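Local coordinates for protein tannase (Lactobacillus plantarum, PDB 3WA7) that probably hydrolyses the galloyl ester bonds of tannins, using an alpha/beta-hydrolase fold, at residues V295-L300 / T328-S333; H315-F320 / L445-P450; A364-K369 / T382-D387; P205-E210 / N395-L400; D10-E15 / Y27-I32. All coordinates share one frame; numbering follows the deposited sequence.

Interaction 1 of 5, residues V295-L300 / T328-S333. With SO4 (sulfate ion), chain B.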
# COMPACT_ATOMS: atom_id res chain seq x y z
N VAL A 295 18.80 -9.95 -8.73
CA VAL A 295 17.69 -10.27 -7.85
C VAL A 295 16.36 -10.02 -8.52
O VAL A 295 15.45 -10.84 -8.45
CB VAL A 295 17.78 -9.46 -6.53
CG1 VAL A 295 16.56 -9.74 -5.66
CG2 VAL A 295 19.04 -9.84 -5.77
N VAL A 296 16.23 -8.87 -9.18
CA VAL A 296 14.99 -8.54 -9.87
C VAL A 296 14.74 -9.58 -10.97
O VAL A 296 13.64 -10.10 -11.10
CB VAL A 296 15.06 -7.14 -10.51
CG1 VAL A 296 13.76 -6.84 -11.24
CG2 VAL A 296 15.32 -6.10 -9.44
N ARG A 297 15.78 -9.90 -11.74
CA ARG A 297 15.66 -10.88 -12.81
C ARG A 297 15.22 -12.24 -12.25
O ARG A 297 14.32 -12.88 -12.78
CB ARG A 297 17.00 -11.05 -13.54
CG ARG A 297 16.94 -12.02 -14.72
CD ARG A 297 18.32 -12.32 -15.32
NE ARG A 297 19.06 -11.10 -15.67
CZ ARG A 297 20.10 -10.65 -14.99
NH1 ARG A 297 20.54 -11.30 -13.92
NH2 ARG A 297 20.71 -9.53 -15.37
N GLN A 298 15.88 -12.65 -11.18
CA GLN A 298 15.58 -13.93 -10.55
C GLN A 298 14.18 -14.01 -9.96
O GLN A 298 13.54 -15.07 -9.96
CB GLN A 298 16.65 -14.23 -9.50
CG GLN A 298 17.98 -14.55 -10.15
CD GLN A 298 19.19 -14.22 -9.30
OE1 GLN A 298 20.33 -14.34 -9.76
NE2 GLN A 298 18.96 -13.79 -8.06
N LEU A 299 13.68 -12.89 -9.45
CA LEU A 299 12.35 -12.86 -8.87
C LEU A 299 11.32 -13.05 -9.98
O LEU A 299 10.29 -13.70 -9.78
CB LEU A 299 12.13 -11.52 -8.15
CG LEU A 299 10.90 -11.41 -7.25
CD1 LEU A 299 10.86 -12.56 -6.25
CD2 LEU A 299 10.97 -10.07 -6.53
N LEU A 300 11.59 -12.48 -11.15
CA LEU A 300 10.68 -12.64 -12.28
C LEU A 300 10.75 -14.06 -12.83
O LEU A 300 9.76 -14.60 -13.31
CB LEU A 300 11.01 -11.60 -13.36
CG LEU A 300 10.45 -10.22 -13.01
CD1 LEU A 300 11.15 -9.13 -13.82
CD2 LEU A 300 8.95 -10.20 -13.27
N THR A 328 14.80 -21.31 -17.12
CA THR A 328 16.23 -21.22 -16.83
C THR A 328 16.92 -19.87 -16.98
O THR A 328 18.05 -19.71 -16.51
CB THR A 328 17.00 -22.25 -17.66
OG1 THR A 328 16.77 -22.01 -19.05
CG2 THR A 328 16.54 -23.66 -17.31
N ASP A 329 16.28 -18.92 -17.64
CA ASP A 329 16.92 -17.62 -17.80
C ASP A 329 15.91 -16.57 -18.23
O ASP A 329 14.77 -16.89 -18.59
CB ASP A 329 18.05 -17.69 -18.83
CG ASP A 329 19.18 -16.73 -18.52
OD1 ASP A 329 18.94 -15.70 -17.86
OD2 ASP A 329 20.32 -17.01 -18.94
N LEU A 330 16.34 -15.32 -18.20
CA LEU A 330 15.47 -14.21 -18.58
C LEU A 330 16.26 -13.01 -19.06
O LEU A 330 17.24 -12.60 -18.44
CB LEU A 330 14.61 -13.78 -17.39
CG LEU A 330 13.90 -12.42 -17.54
CD1 LEU A 330 12.88 -12.49 -18.67
CD2 LEU A 330 13.23 -12.04 -16.23
N ASP A 331 15.82 -12.46 -20.19
CA ASP A 331 16.41 -11.25 -20.75
C ASP A 331 15.48 -10.21 -20.13
O ASP A 331 14.40 -9.94 -20.65
CB ASP A 331 16.27 -11.24 -22.28
CG ASP A 331 16.83 -9.97 -22.90
OD1 ASP A 331 16.83 -8.91 -22.23
OD2 ASP A 331 17.26 -10.02 -24.08
N LEU A 332 15.89 -9.63 -19.00
CA LEU A 332 15.06 -8.66 -18.29
C LEU A 332 14.66 -7.46 -19.14
O LEU A 332 13.52 -7.02 -19.10
CB LEU A 332 15.76 -8.18 -17.02
CG LEU A 332 15.01 -7.17 -16.14
CD1 LEU A 332 13.65 -7.72 -15.77
CD2 LEU A 332 15.83 -6.88 -14.89
N SER A 333 15.61 -6.93 -19.92
CA SER A 333 15.32 -5.79 -20.77
C SER A 333 14.22 -6.13 -21.76
O SER A 333 13.33 -5.32 -22.03
CB SER A 333 16.58 -5.34 -21.51
OG SER A 333 17.57 -4.90 -20.60
S SO4 B . 19.42 -8.42 -18.65
O1 SO4 B . 18.68 -9.64 -18.27
O2 SO4 B . 18.48 -7.37 -19.09
O3 SO4 B . 20.19 -7.93 -17.50
O4 SO4 B . 20.34 -8.74 -19.76
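Leu300 of helix 291-309 packs against Leu330 and Leu332, and this leucine cluster is the tight part of the contact. Leu300 CD1 meets Leu332 CD1 at 3.5 Å, closer than usual for two methyl groups. The two side chains cross at about a right angle. Leu300 CB also rests on Leu330 CD2, 3.7 Å away. Val296 adds a looser touch through CG1, 4.2 Å from Leu332 CD2. Ile301 packs on Leu330, and Tyr335 on both Leu300 and Leu330. The other side is looser, polar and nearer solvent: Arg297 is partly exposed and Ser333 exposed. Arg297 and Leu330 run past each other in opposite directions, and Arg297 CD comes 3.3 Å from Leu330 O. The arginine chain then bends at chi3 (-53°), which turns NE toward a sulfate ion, probably taken from the crystallisation liquor. Arg297 NE donates to sulfate O1 at 3.0 Å and NH2 to O3 at 2.7 Å, so the sulfate lies at the edge of the guanidinium, in its plane. Leu332 N also binds O1, while the backbone N and OG of Ser333 both reach O2. Arg293 holds the ion from outside the two segments, and Asp294 pairs with Arg297 NH1. The anion thus sits where helix 332-339 begins, gripped by backbone N-H groups of its first turn and by arginine. Positive charge and the helix dipole would probably both favour an anion here.

Interaction 2 of 5, residues H315-F320 / L445-P450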
# COMPACT_ATOMS: atom_id res chain seq x y z
N HIS A 315 4.01 -18.20 -22.19
CA HIS A 315 4.44 -17.66 -23.48
C HIS A 315 3.47 -16.52 -23.75
O HIS A 315 2.42 -16.71 -24.35
CB HIS A 315 4.35 -18.72 -24.58
CG HIS A 315 4.77 -18.24 -25.93
ND1 HIS A 315 4.01 -17.36 -26.68
CD2 HIS A 315 5.86 -18.51 -26.68
CE1 HIS A 315 4.62 -17.12 -27.82
NE2 HIS A 315 5.75 -17.80 -27.85
N LYS A 316 3.83 -15.34 -23.26
CA LYS A 316 3.00 -14.15 -23.41
C LYS A 316 3.93 -12.95 -23.55
O LYS A 316 3.85 -12.19 -24.51
CB LYS A 316 2.09 -13.99 -22.19
CG LYS A 316 1.11 -12.84 -22.29
CD LYS A 316 0.10 -12.87 -21.15
CE LYS A 316 -0.84 -11.68 -21.23
NZ LYS A 316 -1.88 -11.72 -20.16
N TYR A 317 4.82 -12.80 -22.57
CA TYR A 317 5.80 -11.71 -22.59
C TYR A 317 7.12 -12.29 -23.07
O TYR A 317 7.43 -13.45 -22.78
CB TYR A 317 6.00 -11.11 -21.20
CG TYR A 317 4.74 -10.58 -20.56
CD1 TYR A 317 3.97 -11.39 -19.72
CD2 TYR A 317 4.30 -9.29 -20.81
CE1 TYR A 317 2.80 -10.93 -19.15
CE2 TYR A 317 3.13 -8.81 -20.24
CZ TYR A 317 2.38 -9.63 -19.41
OH TYR A 317 1.22 -9.16 -18.85
N ALA A 318 7.88 -11.49 -23.79
CA ALA A 318 9.17 -11.94 -24.32
C ALA A 318 10.26 -11.96 -23.25
O ALA A 318 10.09 -11.38 -22.17
CB ALA A 318 9.59 -11.03 -25.46
N GLY A 319 11.36 -12.65 -23.55
CA GLY A 319 12.48 -12.68 -22.63
C GLY A 319 12.87 -13.96 -21.92
O GLY A 319 14.05 -14.17 -21.64
N PHE A 320 11.91 -14.83 -21.63
CA PHE A 320 12.23 -16.06 -20.91
C PHE A 320 12.79 -17.21 -21.72
O PHE A 320 12.53 -17.35 -22.92
CB PHE A 320 11.00 -16.55 -20.13
CG PHE A 320 10.52 -15.60 -19.07
CD1 PHE A 320 9.61 -14.59 -19.38
CD2 PHE A 320 11.00 -15.69 -17.77
CE1 PHE A 320 9.19 -13.69 -18.40
CE2 PHE A 320 10.58 -14.80 -16.78
CZ PHE A 320 9.67 -13.79 -17.10
N LEU A 445 6.02 -11.84 -6.14
CA LEU A 445 5.71 -11.04 -7.32
C LEU A 445 4.87 -11.95 -8.22
O LEU A 445 5.36 -12.49 -9.20
CB LEU A 445 7.00 -10.67 -8.07
CG LEU A 445 6.94 -9.63 -9.18
CD1 LEU A 445 6.93 -8.23 -8.57
CD2 LEU A 445 8.14 -9.79 -10.09
N PRO A 446 3.58 -12.13 -7.88
CA PRO A 446 2.63 -12.97 -8.63
C PRO A 446 2.61 -12.75 -10.14
O PRO A 446 2.41 -11.64 -10.61
CB PRO A 446 1.29 -12.63 -7.98
CG PRO A 446 1.67 -12.32 -6.57
CD PRO A 446 2.90 -11.47 -6.75
N TRP A 447 2.79 -13.84 -10.88
CA TRP A 447 2.81 -13.80 -12.34
C TRP A 447 1.60 -13.17 -13.02
O TRP A 447 0.45 -13.48 -12.70
CB TRP A 447 3.01 -15.21 -12.90
CG TRP A 447 3.04 -15.24 -14.41
CD1 TRP A 447 2.03 -15.65 -15.25
CD2 TRP A 447 4.11 -14.80 -15.25
NE1 TRP A 447 2.42 -15.48 -16.56
CE2 TRP A 447 3.69 -14.96 -16.59
CE3 TRP A 447 5.38 -14.28 -15.00
CZ2 TRP A 447 4.50 -14.62 -17.67
CZ3 TRP A 447 6.19 -13.94 -16.08
CH2 TRP A 447 5.74 -14.11 -17.40
N ASP A 448 1.89 -12.29 -13.97
CA ASP A 448 0.88 -11.62 -14.78
C ASP A 448 -0.26 -10.96 -14.01
O ASP A 448 -1.38 -10.85 -14.51
CB ASP A 448 0.32 -12.60 -15.81
CG ASP A 448 -0.39 -11.91 -16.96
OD1 ASP A 448 -0.01 -10.77 -17.29
OD2 ASP A 448 -1.31 -12.52 -17.55
N ILE A 449 0.03 -10.52 -12.79
CA ILE A 449 -0.97 -9.84 -11.98
C ILE A 449 -0.77 -8.34 -12.18
O ILE A 449 0.34 -7.84 -12.02
CB ILE A 449 -0.82 -10.19 -10.48
CG1 ILE A 449 -1.27 -11.63 -10.25
CG2 ILE A 449 -1.67 -9.24 -9.63
CD1 ILE A 449 -2.73 -11.87 -10.57
N PRO A 450 -1.83 -7.63 -12.57
CA PRO A 450 -1.75 -6.18 -12.80
C PRO A 450 -1.75 -5.41 -11.49
O PRO A 450 -1.66 -5.99 -10.41
CB PRO A 450 -2.99 -5.91 -13.63
CG PRO A 450 -3.99 -6.82 -12.99
CD PRO A 450 -3.19 -8.12 -12.84
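Trp447 stands between two aromatic rings, Tyr317 and Phe320. The edge of Tyr317 points at the face of the Trp447 six-membered ring in an offset edge-to-face pair, with planes at 83° and Tyr317 CD1 3.9 Å from Trp447 CZ2. The tryptophan in turn presents its own edge to the face of Phe320. Here the planes stand at 74°, the side chains meet tip to tip, and Trp447 CH2 lies 3.6 Å from Phe320 CE1. Lys316 CG sits over one face of the Tyr317 ring, toward its rim. At the edge of that ring lies the carboxylate of Asp448, its plane turned 73° from the ring. Tyr317 OH donates to Asp448 OD1 at 2.6 Å, meeting the oxygen nearly along its C-O bond. The other oxygen, OD2, forms a salt bridge with Lys316 NZ at 2.8 Å, approached from the syn side. The Lys316 chain, extended beyond CG, brings NZ to the carboxylate. Each carboxylate oxygen therefore has its own partner, and Asp448 ties down two consecutive residues. Trp447 and Asp448 are the central pair of a type II turn that follows strand 440-444. Trp447 also packs on Ser303 and Ala307 of helix 291-309. Phe320 reaches Val327 and Leu330 of strand 326-330, and Tyr317 touches Ser338 and Leu339 of helix 332-339.

Interaction 3 of 5, residues A364-K369 / T382-D387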
# COMPACT_ATOMS: atom_id res chain seq x y z
N ALA A 364 -1.33 23.54 3.33
CA ALA A 364 -2.30 24.61 3.51
C ALA A 364 -2.11 25.77 2.55
O ALA A 364 -3.06 26.51 2.27
CB ALA A 364 -2.26 25.11 4.95
N THR A 365 -0.89 25.95 2.04
CA THR A 365 -0.60 27.04 1.12
C THR A 365 -0.57 26.65 -0.35
O THR A 365 -1.23 27.27 -1.18
CB THR A 365 0.76 27.70 1.44
OG1 THR A 365 1.82 26.75 1.25
CG2 THR A 365 0.79 28.21 2.85
N ALA A 366 0.20 25.61 -0.67
CA ALA A 366 0.34 25.16 -2.05
C ALA A 366 -0.47 23.91 -2.36
O ALA A 366 -0.47 22.96 -1.58
CB ALA A 366 1.81 24.92 -2.38
N LYS A 367 -1.15 23.92 -3.50
CA LYS A 367 -1.95 22.78 -3.90
C LYS A 367 -1.05 21.56 -4.12
O LYS A 367 -1.47 20.43 -3.89
CB LYS A 367 -2.72 23.08 -5.19
CG LYS A 367 -3.56 21.91 -5.67
CD LYS A 367 -4.30 22.23 -6.96
CE LYS A 367 -5.14 21.05 -7.41
NZ LYS A 367 -5.89 21.35 -8.66
N ALA A 368 0.17 21.80 -4.57
CA ALA A 368 1.10 20.70 -4.82
C ALA A 368 2.54 21.16 -4.63
O ALA A 368 2.82 22.35 -4.68
CB ALA A 368 0.91 20.17 -6.23
N LYS A 369 3.43 20.20 -4.41
CA LYS A 369 4.85 20.50 -4.22
C LYS A 369 5.72 19.41 -4.81
O LYS A 369 5.24 18.31 -5.12
CB LYS A 369 5.20 20.60 -2.73
CG LYS A 369 4.61 21.78 -1.96
CD LYS A 369 5.21 21.81 -0.56
CE LYS A 369 4.60 22.92 0.30
NZ LYS A 369 5.21 22.94 1.67
N THR A 382 6.14 27.55 -11.00
CA THR A 382 6.54 28.09 -9.70
C THR A 382 6.22 27.00 -8.68
O THR A 382 5.09 26.51 -8.65
CB THR A 382 5.75 29.37 -9.35
OG1 THR A 382 6.00 30.36 -10.35
CG2 THR A 382 6.18 29.91 -8.00
N ALA A 383 7.19 26.62 -7.86
CA ALA A 383 6.95 25.56 -6.90
C ALA A 383 7.84 25.56 -5.66
O ALA A 383 8.91 26.17 -5.64
CB ALA A 383 7.06 24.21 -7.60
N GLN A 384 7.37 24.85 -4.64
CA GLN A 384 8.09 24.70 -3.38
C GLN A 384 8.47 23.24 -3.23
O GLN A 384 7.82 22.36 -3.80
CB GLN A 384 7.21 25.09 -2.19
CG GLN A 384 6.73 26.52 -2.15
CD GLN A 384 5.82 26.77 -0.96
OE1 GLN A 384 6.22 26.56 0.19
NE2 GLN A 384 4.60 27.20 -1.22
N LEU A 385 9.51 22.98 -2.45
CA LEU A 385 9.96 21.61 -2.19
C LEU A 385 9.41 21.23 -0.81
O LEU A 385 9.58 21.97 0.16
CB LEU A 385 11.49 21.55 -2.18
CG LEU A 385 12.18 20.24 -1.80
CD1 LEU A 385 11.84 19.14 -2.80
CD2 LEU A 385 13.69 20.46 -1.77
N ALA A 386 8.75 20.09 -0.73
CA ALA A 386 8.17 19.63 0.53
C ALA A 386 9.22 19.44 1.63
O ALA A 386 10.39 19.15 1.35
CB ALA A 386 7.40 18.34 0.32
N ASP A 387 8.79 19.61 2.87
CA ASP A 387 9.65 19.46 4.04
C ASP A 387 10.30 18.09 4.07
O ASP A 387 9.62 17.06 4.00
CB ASP A 387 8.81 19.67 5.31
CG ASP A 387 9.64 19.55 6.57
OD1 ASP A 387 10.45 20.46 6.84
OD2 ASP A 387 9.48 18.55 7.29
O HOH W 1 4.58 24.37 -4.70
O HOH W 2 5.93 20.54 3.22
O HOH W 3 7.88 23.79 1.39
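Lys369 and Gln384 carry this contact, with Ala386 a smaller third partner. The aliphatic part of Lys369 lies against the backbone of 384-386: CB is 3.3 Å from Gln384 O, and CD is 3.8 Å from Ala386 CA. The chain is extended beyond CG, and its ammonium group ends among water and acid. One water links Lys369 NZ to Asp387 N. Another, 2.8 Å from Lys369 NZ, donates to Leu385 O and weakly to Gln384 OE1. Asp363 completes the surroundings of NZ with a salt bridge. The extended Gln384 side chain crosses Lys369 at a slant. Its OE1 faces the lysine end, and its NE2 comes 3.8 Å from Ala366 CB. A third water joins the backbones, donating to Ala368 O at 2.7 Å and accepting from Gln384 N. Asp363 also bonds to Thr365 OG1. This is surface packing of two loops on either side of helix 373-377 in sequence, with water filling in for direct polar bonds; the second loop ends at Asp387, the N-cap of helix 388-393.

Interaction 4 of 5, residues P205-E210 / N395-L400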
# COMPACT_ATOMS: atom_id res chain seq x y z
N PRO A 205 2.42 -1.65 -2.62
CA PRO A 205 2.57 -0.39 -1.88
C PRO A 205 3.36 0.66 -2.64
O PRO A 205 4.55 0.47 -2.93
CB PRO A 205 3.26 -0.83 -0.59
CG PRO A 205 4.08 -2.02 -1.03
CD PRO A 205 3.10 -2.75 -1.93
N ILE A 206 2.70 1.75 -2.98
CA ILE A 206 3.35 2.84 -3.71
C ILE A 206 3.95 3.73 -2.64
O ILE A 206 3.32 4.68 -2.17
CB ILE A 206 2.32 3.62 -4.55
CG1 ILE A 206 1.61 2.66 -5.51
CG2 ILE A 206 3.02 4.73 -5.33
CD1 ILE A 206 2.53 2.03 -6.56
N HIS A 207 5.18 3.39 -2.23
CA HIS A 207 5.89 4.11 -1.18
C HIS A 207 7.31 4.47 -1.62
O HIS A 207 7.69 4.25 -2.76
CB HIS A 207 5.95 3.24 0.07
CG HIS A 207 6.88 2.08 -0.06
ND1 HIS A 207 6.63 1.00 -0.89
CD2 HIS A 207 8.09 1.84 0.51
CE1 HIS A 207 7.65 0.16 -0.83
NE2 HIS A 207 8.55 0.64 0.01
N ASN A 208 8.09 5.01 -0.68
CA ASN A 208 9.48 5.42 -0.97
C ASN A 208 9.41 6.37 -2.17
O ASN A 208 10.23 6.30 -3.10
CB ASN A 208 10.33 4.19 -1.27
CG ASN A 208 11.82 4.48 -1.23
OD1 ASN A 208 12.25 5.50 -0.69
ND2 ASN A 208 12.62 3.57 -1.78
N LEU A 209 8.43 7.26 -2.12
CA LEU A 209 8.16 8.21 -3.20
C LEU A 209 9.32 9.09 -3.65
O LEU A 209 9.46 9.35 -4.84
CB LEU A 209 6.95 9.08 -2.81
CG LEU A 209 5.71 8.29 -2.38
CD1 LEU A 209 4.61 9.27 -1.97
CD2 LEU A 209 5.23 7.39 -3.52
N GLU A 210 10.14 9.54 -2.71
CA GLU A 210 11.26 10.42 -3.04
C GLU A 210 12.38 9.70 -3.79
O GLU A 210 13.34 10.34 -4.23
CB GLU A 210 11.83 11.08 -1.78
CG GLU A 210 12.56 10.13 -0.84
CD GLU A 210 11.65 9.52 0.21
OE1 GLU A 210 10.48 9.22 -0.10
OE2 GLU A 210 12.12 9.33 1.36
N ASN A 395 7.67 7.69 4.82
CA ASN A 395 8.35 6.63 4.08
C ASN A 395 8.56 5.48 5.06
O ASN A 395 9.29 5.62 6.05
CB ASN A 395 9.71 7.13 3.57
CG ASN A 395 10.40 6.12 2.65
OD1 ASN A 395 10.08 4.93 2.67
ND2 ASN A 395 11.36 6.59 1.86
N PRO A 396 7.91 4.33 4.82
CA PRO A 396 8.06 3.19 5.73
C PRO A 396 9.52 2.82 6.01
O PRO A 396 9.86 2.43 7.12
CB PRO A 396 7.31 2.07 5.00
CG PRO A 396 6.23 2.82 4.27
CD PRO A 396 6.99 4.01 3.72
N LEU A 397 10.36 2.94 4.99
CA LEU A 397 11.77 2.59 5.12
C LEU A 397 12.53 3.36 6.21
O LEU A 397 13.45 2.83 6.82
CB LEU A 397 12.49 2.79 3.78
CG LEU A 397 11.94 2.05 2.56
CD1 LEU A 397 12.87 2.30 1.38
CD2 LEU A 397 11.82 0.56 2.83
N SER A 398 12.14 4.61 6.43
CA SER A 398 12.79 5.46 7.42
C SER A 398 12.85 4.83 8.81
O SER A 398 13.82 5.01 9.54
CB SER A 398 12.05 6.80 7.52
OG SER A 398 12.11 7.51 6.30
N TYR A 399 11.81 4.08 9.16
CA TYR A 399 11.74 3.46 10.47
C TYR A 399 12.56 2.18 10.61
O TYR A 399 12.73 1.67 11.72
CB TYR A 399 10.27 3.19 10.83
CG TYR A 399 9.44 4.45 10.76
CD1 TYR A 399 8.86 4.86 9.56
CD2 TYR A 399 9.31 5.27 11.88
CE1 TYR A 399 8.18 6.07 9.48
CE2 TYR A 399 8.63 6.48 11.80
CZ TYR A 399 8.07 6.87 10.61
OH TYR A 399 7.39 8.07 10.53
N LEU A 400 13.07 1.68 9.50
CA LEU A 400 13.88 0.46 9.52
C LEU A 400 15.36 0.81 9.61
O LEU A 400 16.18 -0.01 10.00
CB LEU A 400 13.61 -0.38 8.27
CG LEU A 400 12.15 -0.71 7.97
CD1 LEU A 400 12.05 -1.54 6.70
CD2 LEU A 400 11.53 -1.46 9.15
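Asn395 has CG anti to its backbone N (chi1 -173°), which carries the amide across to Asn208 and Glu210. Glu210 bends at chi2 (-91°), and its carboxylate folds back toward the same amide. Asn395 ND2 then donates twice. One bond goes to Asn208 OD1 at 2.9 Å, with the two amide planes 41° apart. The other goes to Glu210 OE2, also at 2.9 Å and fairly straight; OE2 lies in the Asn395 amide plane, but ND2 stands above the carboxylate plane. The second amide atom of Asn395 works within its own segment: OD1 accepts from Leu397 N at 3.1 Å, a capping bond at the turn into helix 398-401. Packing contacts flank these bonds. Leu397 CD1 lies 3.4 Å from Asn208 ND2, their side chains crossing at about a right angle. Pro396 CD rests on His207 CB at 3.9 Å. The His207 ring is held by ND1, which donates to Pro205 O at 3.0 Å with the oxygen in the ring plane. Asn208 has further partners, His211 at OD1 and Tyr268 at ND2. The adjacent Ile206 contacts Ser163, the probable nucleophile. Asn395 is buried, and protein groups satisfy its amide at both ends. The ND2 bond to OE2 would probably help offset the negative charge of Glu210.

Interaction 5 of 5, residues D10-E15 / Y27-I32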
# COMPACT_ATOMS: atom_id res chain seq x y z
N ASP A 10 -23.80 -1.94 22.16
CA ASP A 10 -25.21 -1.87 21.80
C ASP A 10 -25.42 -1.29 20.41
O ASP A 10 -26.51 -1.41 19.84
CB ASP A 10 -25.99 -1.05 22.83
CG ASP A 10 -26.27 -1.82 24.10
OD1 ASP A 10 -26.63 -3.01 24.01
OD2 ASP A 10 -26.13 -1.23 25.20
N TRP A 11 -24.39 -0.66 19.86
CA TRP A 11 -24.50 -0.09 18.52
C TRP A 11 -24.48 -1.20 17.47
O TRP A 11 -24.86 -0.97 16.32
CB TRP A 11 -23.35 0.87 18.23
CG TRP A 11 -23.28 2.09 19.10
CD1 TRP A 11 -24.32 2.70 19.75
CD2 TRP A 11 -22.12 2.89 19.37
NE1 TRP A 11 -23.87 3.83 20.41
CE2 TRP A 11 -22.53 3.97 20.18
CE3 TRP A 11 -20.77 2.79 18.99
CZ2 TRP A 11 -21.63 4.95 20.63
CZ3 TRP A 11 -19.88 3.77 19.43
CH2 TRP A 11 -20.32 4.83 20.24
N LEU A 12 -24.04 -2.39 17.86
CA LEU A 12 -23.96 -3.53 16.96
C LEU A 12 -25.34 -4.08 16.60
O LEU A 12 -26.09 -4.52 17.48
CB LEU A 12 -23.11 -4.64 17.58
CG LEU A 12 -21.61 -4.35 17.71
CD1 LEU A 12 -20.96 -5.45 18.55
CD2 LEU A 12 -20.97 -4.28 16.33
N VAL A 13 -25.67 -4.06 15.31
CA VAL A 13 -26.95 -4.55 14.82
C VAL A 13 -26.74 -5.74 13.88
O VAL A 13 -25.78 -5.78 13.12
CB VAL A 13 -27.73 -3.43 14.09
CG1 VAL A 13 -28.03 -2.30 15.05
CG2 VAL A 13 -26.92 -2.91 12.91
N PRO A 14 -27.65 -6.72 13.93
CA PRO A 14 -27.57 -7.92 13.09
C PRO A 14 -27.71 -7.71 11.59
O PRO A 14 -28.53 -6.91 11.13
CB PRO A 14 -28.68 -8.81 13.66
CG PRO A 14 -29.70 -7.81 14.08
CD PRO A 14 -28.86 -6.77 14.78
N GLU A 15 -26.89 -8.44 10.84
CA GLU A 15 -26.88 -8.37 9.38
C GLU A 15 -26.46 -9.75 8.86
O GLU A 15 -25.96 -10.57 9.63
CB GLU A 15 -25.84 -7.35 8.90
CG GLU A 15 -26.08 -5.92 9.35
CD GLU A 15 -26.89 -5.13 8.33
OE1 GLU A 15 -27.83 -5.69 7.75
OE2 GLU A 15 -26.57 -3.94 8.13
N TYR A 27 -22.56 -8.76 12.85
CA TYR A 27 -23.14 -7.57 13.45
C TYR A 27 -22.36 -6.37 12.95
O TYR A 27 -21.17 -6.48 12.69
CB TYR A 27 -23.08 -7.64 14.98
CG TYR A 27 -24.16 -8.49 15.59
CD1 TYR A 27 -24.14 -9.88 15.48
CD2 TYR A 27 -25.23 -7.90 16.27
CE1 TYR A 27 -25.15 -10.66 16.03
CE2 TYR A 27 -26.24 -8.67 16.83
CZ TYR A 27 -26.20 -10.05 16.71
OH TYR A 27 -27.21 -10.80 17.27
N ALA A 28 -23.03 -5.23 12.83
CA ALA A 28 -22.39 -4.03 12.33
C ALA A 28 -22.68 -2.79 13.17
O ALA A 28 -23.78 -2.61 13.68
CB ALA A 28 -22.81 -3.79 10.89
N ALA A 29 -21.66 -1.94 13.30
CA ALA A 29 -21.77 -0.68 14.02
C ALA A 29 -21.09 0.28 13.06
O ALA A 29 -19.89 0.18 12.83
CB ALA A 29 -21.02 -0.74 15.35
N ARG A 30 -21.86 1.20 12.49
CA ARG A 30 -21.31 2.11 11.49
C ARG A 30 -21.26 3.59 11.82
O ARG A 30 -21.91 4.07 12.76
CB ARG A 30 -22.09 1.95 10.18
CG ARG A 30 -22.24 0.53 9.69
CD ARG A 30 -22.93 0.53 8.33
NE ARG A 30 -23.06 -0.79 7.73
CZ ARG A 30 -23.98 -1.70 8.06
NH1 ARG A 30 -24.88 -1.43 9.00
NH2 ARG A 30 -24.01 -2.86 7.43
N ASN A 31 -20.48 4.30 11.01
CA ASN A 31 -20.30 5.74 11.11
C ASN A 31 -19.94 6.22 12.50
O ASN A 31 -20.54 7.16 13.03
CB ASN A 31 -21.56 6.44 10.60
CG ASN A 31 -21.83 6.16 9.14
OD1 ASN A 31 -20.95 6.33 8.29
ND2 ASN A 31 -23.04 5.72 8.82
N ILE A 32 -18.93 5.58 13.07
CA ILE A 32 -18.44 5.91 14.39
C ILE A 32 -17.32 6.94 14.27
O ILE A 32 -16.29 6.68 13.65
CB ILE A 32 -17.89 4.66 15.10
CG1 ILE A 32 -19.00 3.63 15.30
CG2 ILE A 32 -17.26 5.05 16.44
CD1 ILE A 32 -18.52 2.28 15.79
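Tyr27 turns one ring face to Pro14, whose CA lies 3.9 Å above the ring plane, toward its rim. The two side chains cross at a slant, with Pro14 CD 3.8 Å from Tyr27 CE2. Leu12 sits farther along, its CD2 3.7 Å from Ala29 CB. Trp11 meets Ile32 obliquely, with Trp11 CE3 3.9 Å from Ile32 CD1. Glu15 and Arg30 approach tip to tip, with carboxylate and guanidinium planes at 90°. Arg30, extended from CG to NE, donates from both NH1 and NH2 to the single oxygen Glu15 OE2, at 3.1 and 2.9 Å. Ala28 CB lies over one face of the guanidinium, and Asp85 holds NE in a second salt bridge. Between these groups the backbones pair: Val13 N donates to Ala28 O, and Ala28 N returns a bond to Val13 O. Val13 and Ala28 are thus a hydrogen-bonded antiparallel pair, and Pro14 and Tyr27 a non-hydrogen-bonded one. This is the open end of the beta hairpin 13-19/22-33, at one edge of the central sheet.

Along the chain, interaction 5 closes first. The first segment of interaction 4 follows, and interactions 1 and 3 lie within the span that its second segment ends. Interaction 2 begins between the segments of interaction 1 and ends last. Interactions 1 and 2 are neighbours, with centres 11 Å apart, whereas interaction 5 is 49 Å from interaction 1. Both neighbours involve the hairpin 320-323/326-330, and interaction 2 packs on helix 291-309, which carries part of interaction 1. Interaction 5 lies on the outermost strand 13-19, and interaction 2 after strand 440-444 at the other edge of the sheet. Interaction 4, the most central, lies beside the probable nucleophile Ser163; the others join outer parts of the fold.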